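Phosphoribosylamine--glycine ligase (Thermotoga maritima, PDB 1VKZ) catalyses the ATP-dependent joining of glycine to 5-phosphoribosylamine, the step of de novo purine biosynthesis that yields glycinamide ribonucleotide. Local coordinates at residues P69-I73 and V310-Y314; N207-P212 and M319-P324. One frame throughout, in Å; residues are numbered along the deposited sequence.

Interaction 1: P69-I73 and V310-Y314; sequences PEEDI and VLEGY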
ATOM      1  N   PRO A  69      -1.795  18.872  18.490  1.00 48.27           N
ATOM      2  CA  PRO A  69      -0.510  19.454  18.894  1.00 49.31           C
ATOM      3  C   PRO A  69       0.694  18.681  18.344  1.00 50.32           C
ATOM      4  O   PRO A  69       0.493  17.703  17.619  1.00 51.48           O
ATOM      5  CB  PRO A  69      -0.565  19.365  20.420  1.00 50.98           C
ATOM      6  CG  PRO A  69      -1.403  18.134  20.657  1.00 51.63           C
ATOM      7  CD  PRO A  69      -2.459  18.150  19.595  1.00 47.70           C
ATOM      8  N   GLU A  70       1.930  19.093  18.663  1.00 50.55           N
ATOM      9  CA  GLU A  70       3.078  18.222  18.326  1.00 52.25           C
ATOM     10  C   GLU A  70       3.070  16.969  19.180  1.00 52.41           C
ATOM     11  O   GLU A  70       2.863  17.027  20.386  1.00 54.39           O
ATOM     12  CB  GLU A  70       4.427  18.903  18.436  1.00 53.73           C
ATOM     13  CG  GLU A  70       5.028  19.202  17.075  1.00 56.97           C
ATOM     14  CD  GLU A  70       4.307  20.335  16.369  1.00 59.06           C
ATOM     15  OE1 GLU A  70       3.674  21.175  17.073  1.00 55.30           O
ATOM     16  OE2 GLU A  70       4.390  20.381  15.116  1.00 54.20           O
ATOM     17  N   GLU A  71       3.401  15.868  18.527  1.00 51.94           N
ATOM     18  CA  GLU A  71       2.869  14.513  18.786  1.00 52.23           C
ATOM     19  C   GLU A  71       2.410  13.992  17.439  1.00 48.00           C
ATOM     20  O   GLU A  71       1.974  14.757  16.614  1.00 48.61           O
ATOM     21  CB  GLU A  71       1.708  14.465  19.774  1.00 53.09           C
ATOM     22  CG  GLU A  71       0.292  14.580  19.233  1.00 49.71           C
ATOM     23  CD  GLU A  71      -0.672  14.833  20.393  1.00 52.49           C
ATOM     24  OE1 GLU A  71      -0.169  15.154  21.498  1.00 57.40           O
ATOM     25  OE2 GLU A  71      -1.912  14.752  20.234  1.00 42.86           O
ATOM     26  N   ASP A  72       2.464  12.687  17.246  1.00 48.49           N
ATOM     27  CA  ASP A  72       2.542  12.106  15.914  1.00 46.76           C
ATOM     28  C   ASP A  72       1.238  12.005  15.162  1.00 48.12           C
ATOM     29  O   ASP A  72       0.263  11.536  15.719  1.00 52.71           O
ATOM     30  CB  ASP A  72       3.194  10.723  15.970  1.00 45.08           C
ATOM     31  CG  ASP A  72       4.073  10.472  14.747  1.00 56.00           C
ATOM     32  OD1 ASP A  72       3.830  11.146  13.723  1.00 71.17           O
ATOM     33  OD2 ASP A  72       5.041   9.680  14.697  1.00 63.58           O
ATOM     34  N   ILE A  73       1.245  12.396  13.877  1.00 47.98           N
ATOM     35  CA  ILE A  73       0.151  12.076  12.923  1.00 46.35           C
ATOM     36  C   ILE A  73       0.656  11.136  11.843  1.00 47.55           C
ATOM     37  O   ILE A  73       1.594  11.489  11.104  1.00 44.92           O
ATOM     38  CB  ILE A  73      -0.406  13.336  12.185  1.00 45.61           C
ATOM     39  CG1 ILE A  73      -0.635  14.487  13.135  1.00 47.23           C
ATOM     40  CG2 ILE A  73      -1.703  13.008  11.403  1.00 47.41           C
ATOM     41  CD1 ILE A  73      -1.629  14.225  14.165  1.00 51.95           C
ATOM     42  N   VAL A 310       9.097   3.810  13.841  1.00 38.78           N
ATOM     43  CA  VAL A 310       8.288   4.955  13.474  1.00 38.30           C
ATOM     44  C   VAL A 310       8.547   6.110  14.414  1.00 39.94           C
ATOM     45  O   VAL A 310       8.633   7.238  13.996  1.00 42.10           O
ATOM     46  CB  VAL A 310       6.809   4.568  13.469  1.00 35.53           C
ATOM     47  CG1 VAL A 310       5.926   5.762  13.291  1.00 36.93           C
ATOM     48  CG2 VAL A 310       6.570   3.610  12.322  1.00 41.56           C
ATOM     49  N   LEU A 311       8.664   5.838  15.702  1.00 42.67           N
ATOM     50  CA  LEU A 311       8.817   6.913  16.661  1.00 42.70           C
ATOM     51  C   LEU A 311      10.195   7.508  16.531  1.00 41.82           C
ATOM     52  O   LEU A 311      10.353   8.720  16.534  1.00 45.83           O
ATOM     53  CB  LEU A 311       8.558   6.399  18.064  1.00 43.28           C
ATOM     54  CG  LEU A 311       7.086   6.150  18.399  1.00 48.70           C
ATOM     55  CD1 LEU A 311       6.994   5.517  19.787  1.00 47.94           C
ATOM     56  CD2 LEU A 311       6.225   7.433  18.313  1.00 44.61           C
ATOM     57  N   GLU A 312      11.192   6.647  16.405  1.00 41.49           N
ATOM     58  CA  GLU A 312      12.550   7.080  16.223  1.00 40.97           C
ATOM     59  C   GLU A 312      12.718   7.883  14.958  1.00 41.59           C
ATOM     60  O   GLU A 312      13.411   8.886  14.960  1.00 45.43           O
ATOM     61  CB  GLU A 312      13.497   5.878  16.209  1.00 42.93           C
ATOM     62  CG  GLU A 312      13.755   5.332  17.596  1.00 43.33           C
ATOM     63  CD  GLU A 312      14.104   6.451  18.581  1.00 52.45           C
ATOM     64  OE1 GLU A 312      14.790   7.426  18.172  1.00 54.75           O
ATOM     65  OE2 GLU A 312      13.675   6.369  19.758  1.00 51.13           O
ATOM     66  N   GLY A 313      12.089   7.439  13.884  1.00 40.50           N
ATOM     67  CA  GLY A 313      12.094   8.173  12.634  1.00 40.51           C
ATOM     68  C   GLY A 313      11.398   9.516  12.759  1.00 41.21           C
ATOM     69  O   GLY A 313      11.954  10.557  12.383  1.00 40.12           O
ATOM     70  N   TYR A 314      10.202   9.506  13.328  1.00 41.51           N
ATOM     71  CA  TYR A 314       9.499  10.755  13.645  1.00 40.79           C
ATOM     72  C   TYR A 314      10.297  11.685  14.511  1.00 41.72           C
ATOM     73  O   TYR A 314      10.313  12.892  14.276  1.00 44.92           O
ATOM     74  CB  TYR A 314       8.178  10.485  14.370  1.00 40.09           C
ATOM     75  CG  TYR A 314       7.434  11.758  14.655  1.00 39.16           C
ATOM     76  CD1 TYR A 314       6.853  12.486  13.624  1.00 41.42           C
ATOM     77  CD2 TYR A 314       7.331  12.263  15.952  1.00 46.31           C
ATOM     78  CE1 TYR A 314       6.172  13.681  13.865  1.00 36.64           C
ATOM     79  CE2 TYR A 314       6.649  13.446  16.205  1.00 45.14           C
ATOM     80  CZ  TYR A 314       6.071  14.150  15.152  1.00 39.06           C
ATOM     81  OH  TYR A 314       5.398  15.317  15.393  1.00 44.70           O
TER
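Tyr-314, near the end of helix 303-315, reaches across to the loop 69-73 and lays its ring against the carboxylate of Asp-72. Its CG stands anti to the backbone N (chi1 -178°), which carries the ring off the helix toward the loop. At the root of the side chain, Tyr-314 CB lies 3.3 Å from Asp-72 OD2. The next atom, Tyr-314 CG, is 3.2 Å from the same Asp-72 OD2. Further out, Tyr-314 CD1 meets Asp-72 OD1 at 3.3 Å, and this oxygen sits over one ring face, displaced toward the rim. Carboxylate and ring planes are 31° apart, so the two flat groups overlap at a tilt while their side chains run in opposite directions. At the tip, Tyr-314 OH lies 3.7 Å from Glu-71 O, too far for a hydrogen bond, and 4.2 Å from Glu-70 CG, a van der Waals contact.

The loop leads into strand 73-74, an outer strand of the parallel sheet in the Rossmann-like N domain; packing a helix that follows the ATP-grasp sheet against it is consistent with a domain interface. Tyrosine is long enough to cross from helix to loop, its flat face covering the Asp-72 side chain. Glu-70 and Glu-71 turn their carboxylates to Ser-91 and His-19. Asp-72 OD2, buried here, has no partner in the model; if ionised, the carboxylate would probably be poorly stabilised.

Interaction 2: N207-P212 and M319-P324; sequences NFVILP and MEPVEP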
ATOM      1  N   ASN A 207      18.318   8.370   6.369  1.00 47.09           N
ATOM      2  CA  ASN A 207      18.222   7.158   7.148  1.00 47.09           C
ATOM      3  C   ASN A 207      16.950   6.417   6.829  1.00 47.77           C
ATOM      4  O   ASN A 207      15.918   7.046   6.659  1.00 49.75           O
ATOM      5  CB  ASN A 207      18.228   7.528   8.608  1.00 47.51           C
ATOM      6  CG  ASN A 207      19.394   8.370   8.940  1.00 48.02           C
ATOM      7  OD1 ASN A 207      20.483   8.101   8.448  1.00 41.30           O
ATOM      8  ND2 ASN A 207      19.185   9.434   9.726  1.00 53.85           N
ATOM      9  N   PHE A 208      17.029   5.088   6.743  1.00 45.84           N
ATOM     10  CA  PHE A 208      15.850   4.243   6.554  1.00 46.08           C
ATOM     11  C   PHE A 208      16.043   2.850   7.165  1.00 45.75           C
ATOM     12  O   PHE A 208      17.169   2.369   7.288  1.00 45.73           O
ATOM     13  CB  PHE A 208      15.497   4.111   5.058  1.00 44.98           C
ATOM     14  CG  PHE A 208      16.579   3.472   4.224  1.00 39.78           C
ATOM     15  CD1 PHE A 208      17.611   4.227   3.703  1.00 47.46           C
ATOM     16  CD2 PHE A 208      16.553   2.140   3.949  1.00 39.59           C
ATOM     17  CE1 PHE A 208      18.612   3.637   2.926  1.00 41.99           C
ATOM     18  CE2 PHE A 208      17.564   1.548   3.190  1.00 46.83           C
ATOM     19  CZ  PHE A 208      18.585   2.304   2.683  1.00 38.73           C
ATOM     20  N   VAL A 209      14.940   2.201   7.528  1.00 45.23           N
ATOM     21  CA  VAL A 209      14.985   0.783   7.875  1.00 44.28           C
ATOM     22  C   VAL A 209      14.034   0.087   6.949  1.00 43.58           C
ATOM     23  O   VAL A 209      12.929   0.557   6.724  1.00 45.69           O
ATOM     24  CB  VAL A 209      14.688   0.481   9.376  1.00 44.22           C
ATOM     25  CG1 VAL A 209      15.354   1.524  10.252  1.00 50.88           C
ATOM     26  CG2 VAL A 209      13.217   0.416   9.703  1.00 46.44           C
ATOM     27  N   ILE A 210      14.474  -1.026   6.381  1.00 44.44           N
ATOM     28  CA  ILE A 210      13.611  -1.837   5.509  1.00 41.69           C
ATOM     29  C   ILE A 210      12.764  -2.767   6.358  1.00 37.56           C
ATOM     30  O   ILE A 210      13.258  -3.415   7.251  1.00 38.57           O
ATOM     31  CB  ILE A 210      14.442  -2.624   4.500  1.00 40.37           C
ATOM     32  CG1 ILE A 210      15.162  -1.660   3.567  1.00 40.43           C
ATOM     33  CG2 ILE A 210      13.527  -3.524   3.680  1.00 49.65           C
ATOM     34  CD1 ILE A 210      16.006  -2.296   2.547  1.00 45.96           C
ATOM     35  N   LEU A 211      11.475  -2.819   6.078  1.00 38.83           N
ATOM     36  CA  LEU A 211      10.576  -3.684   6.804  1.00 38.23           C
ATOM     37  C   LEU A 211      10.568  -5.127   6.251  1.00 39.10           C
ATOM     38  O   LEU A 211      11.027  -5.379   5.150  1.00 38.40           O
ATOM     39  CB  LEU A 211       9.193  -3.059   6.783  1.00 38.90           C
ATOM     40  CG  LEU A 211       9.204  -1.752   7.566  1.00 35.95           C
ATOM     41  CD1 LEU A 211       7.909  -0.954   7.387  1.00 40.62           C
ATOM     42  CD2 LEU A 211       9.453  -2.056   9.026  1.00 44.84           C
ATOM     43  N   PRO A 212      10.067  -6.077   7.025  1.00 40.25           N
ATOM     44  CA  PRO A 212       9.955  -7.418   6.563  1.00 39.85           C
ATOM     45  C   PRO A 212       9.265  -7.484   5.215  1.00 40.08           C
ATOM     46  O   PRO A 212       8.224  -6.857   5.024  1.00 44.10           O
ATOM     47  CB  PRO A 212       9.056  -8.062   7.619  1.00 40.26           C
ATOM     48  CG  PRO A 212       9.303  -7.351   8.800  1.00 39.55           C
ATOM     49  CD  PRO A 212       9.557  -5.949   8.401  1.00 41.24           C
HETATM   50  N   MSE A 319      16.938   4.672  14.008  1.00 47.21           N
HETATM   51  CA  MSE A 319      15.979   3.592  13.974  1.00 47.54           C
HETATM   52  C   MSE A 319      16.731   2.300  13.994  1.00 45.69           C
HETATM   53  O   MSE A 319      17.766   2.156  13.341  1.00 42.71           O
HETATM   54  CB  MSE A 319      15.114   3.658  12.733  1.00 48.03           C
HETATM   55  CG  MSE A 319      14.229   4.881  12.698  1.00 52.24           C
HETATM   56 SE   MSE A 319      13.410   5.118  10.947  1.00 54.63          SE
HETATM   57  CE  MSE A 319      15.011   5.527   9.882  1.00 47.19           C
ATOM     58  N   GLU A 320      16.187   1.364  14.761  1.00 45.87           N
ATOM     59  CA  GLU A 320      16.724   0.036  14.872  1.00 47.02           C
ATOM     60  C   GLU A 320      15.960  -0.874  13.917  1.00 44.93           C
ATOM     61  O   GLU A 320      14.780  -0.637  13.668  1.00 45.10           O
ATOM     62  CB  GLU A 320      16.567  -0.452  16.313  1.00 48.23           C
ATOM     63  CG  GLU A 320      17.326   0.388  17.330  1.00 52.62           C
ATOM     64  CD  GLU A 320      18.842   0.302  17.166  1.00 60.25           C
ATOM     65  OE1 GLU A 320      19.327  -0.698  16.578  1.00 60.62           O
ATOM     66  OE2 GLU A 320      19.548   1.234  17.626  1.00 60.85           O
ATOM     67  N   PRO A 321      16.634  -1.885  13.373  1.00 44.01           N
ATOM     68  CA  PRO A 321      16.019  -2.854  12.454  1.00 45.37           C
ATOM     69  C   PRO A 321      14.711  -3.483  12.938  1.00 47.06           C
ATOM     70  O   PRO A 321      14.575  -3.803  14.119  1.00 47.72           O
ATOM     71  CB  PRO A 321      17.087  -3.959  12.338  1.00 44.98           C
ATOM     72  CG  PRO A 321      18.369  -3.293  12.630  1.00 43.82           C
ATOM     73  CD  PRO A 321      18.069  -2.150  13.562  1.00 45.05           C
ATOM     74  N   VAL A 322      13.774  -3.697  12.021  1.00 48.13           N
ATOM     75  CA  VAL A 322      12.526  -4.370  12.371  1.00 48.67           C
ATOM     76  C   VAL A 322      12.572  -5.866  12.033  1.00 49.67           C
ATOM     77  O   VAL A 322      12.324  -6.263  10.898  1.00 52.72           O
ATOM     78  CB  VAL A 322      11.349  -3.688  11.688  1.00 48.11           C
ATOM     79  CG1 VAL A 322      10.028  -4.383  12.031  1.00 43.10           C
ATOM     80  CG2 VAL A 322      11.345  -2.213  12.109  1.00 50.43           C
ATOM     81  N   GLU A 323      12.866  -6.679  13.039  1.00 48.45           N
ATOM     82  CA  GLU A 323      13.013  -8.108  12.864  1.00 48.99           C
ATOM     83  C   GLU A 323      11.649  -8.776  13.026  1.00 47.54           C
ATOM     84  O   GLU A 323      10.960  -8.559  14.017  1.00 47.18           O
ATOM     85  CB  GLU A 323      13.986  -8.688  13.900  1.00 50.67           C
ATOM     86  CG  GLU A 323      15.280  -7.891  14.133  1.00 59.53           C
ATOM     87  CD  GLU A 323      16.375  -8.165  13.106  1.00 68.19           C
ATOM     88  OE1 GLU A 323      16.063  -8.199  11.885  1.00 66.97           O
ATOM     89  OE2 GLU A 323      17.556  -8.330  13.527  1.00 69.69           O
ATOM     90  N   PRO A 324      11.265  -9.617  12.076  1.00 45.97           N
ATOM     91  CA  PRO A 324      10.026 -10.357  12.199  1.00 46.68           C
ATOM     92  C   PRO A 324      10.115 -11.528  13.171  1.00 48.26           C
ATOM     93  O   PRO A 324      11.114 -12.274  13.178  1.00 49.36           O
ATOM     94  CB  PRO A 324       9.814 -10.891  10.791  1.00 48.83           C
ATOM     95  CG  PRO A 324      11.194 -11.018  10.214  1.00 45.17           C
ATOM     96  CD  PRO A 324      11.983  -9.927  10.824  1.00 45.72           C
TER
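Segments 207-212 and 319-324 run side by side in nearly the same direction, 8° apart end to end, yet no hydrogen bond links their backbones, and side chains fill the space between them. Val-209, on the outer strand 207-210 of an antiparallel sheet in the ATP-grasp domain, points both methyls at the loop. Val-209 CG1 presses on Met-319 CB at 3.3 Å, a squeezed contact for two carbons. Val-209 CG2 meets Val-322 CG2 at 4.0 Å, the two valines set nearly perpendicular. Met-319, a selenomethionine here, bends at its last torsion (chi3 -67°), which brings Met-319 CE to 3.7 Å from Phe-208 CA; a flexible, unbranched chain can follow the strand backbone in this way. Val-322 CG2 in turn takes Leu-211 CD2 at 3.6 Å, so the two methyls of this compact branched residue divide between Val-209, Leu-211 and Pro-212.

Pro-212 closes the row: its CD lies 3.7 Å from Val-322 O and 4.0 Å from Val-322 CG1, and its CG touches Pro-324 CB at 4.1 Å, the two rings lying alongside with their directions opposed. A glycine here would probably leave Val-322 and Pro-324 without the ring that covers them from the strand side, and let the chain after the strand turn more freely. Helix 294-301 backs this end, with Leu-301 touching both prolines. Because the contact is made by apolar surfaces without a directional bond, its hold on the loop depends on the fit of the side chains and the exclusion of water.

The centres of the two interactions lie 17 Å apart, and the polypeptide passes through them alternately: 69-73, 207-212, 310-314, then 319-324. Helix 303-315 connects them. It supplies one side of interaction 1, and the chain leaving it becomes the loop of interaction 2, where Ala-309 of the same helix touches Val-322. The two also touch directly, Met-319 CG lying 3.5 Å from Gly-313 N. The helix and its following loop thus lie between the N domain, with its parallel sheet, and the antiparallel sheet bearing strand 207-210, before the chain enters strand 327-334. Together the contacts tie separate parts of the ligase to one continuous piece of chain.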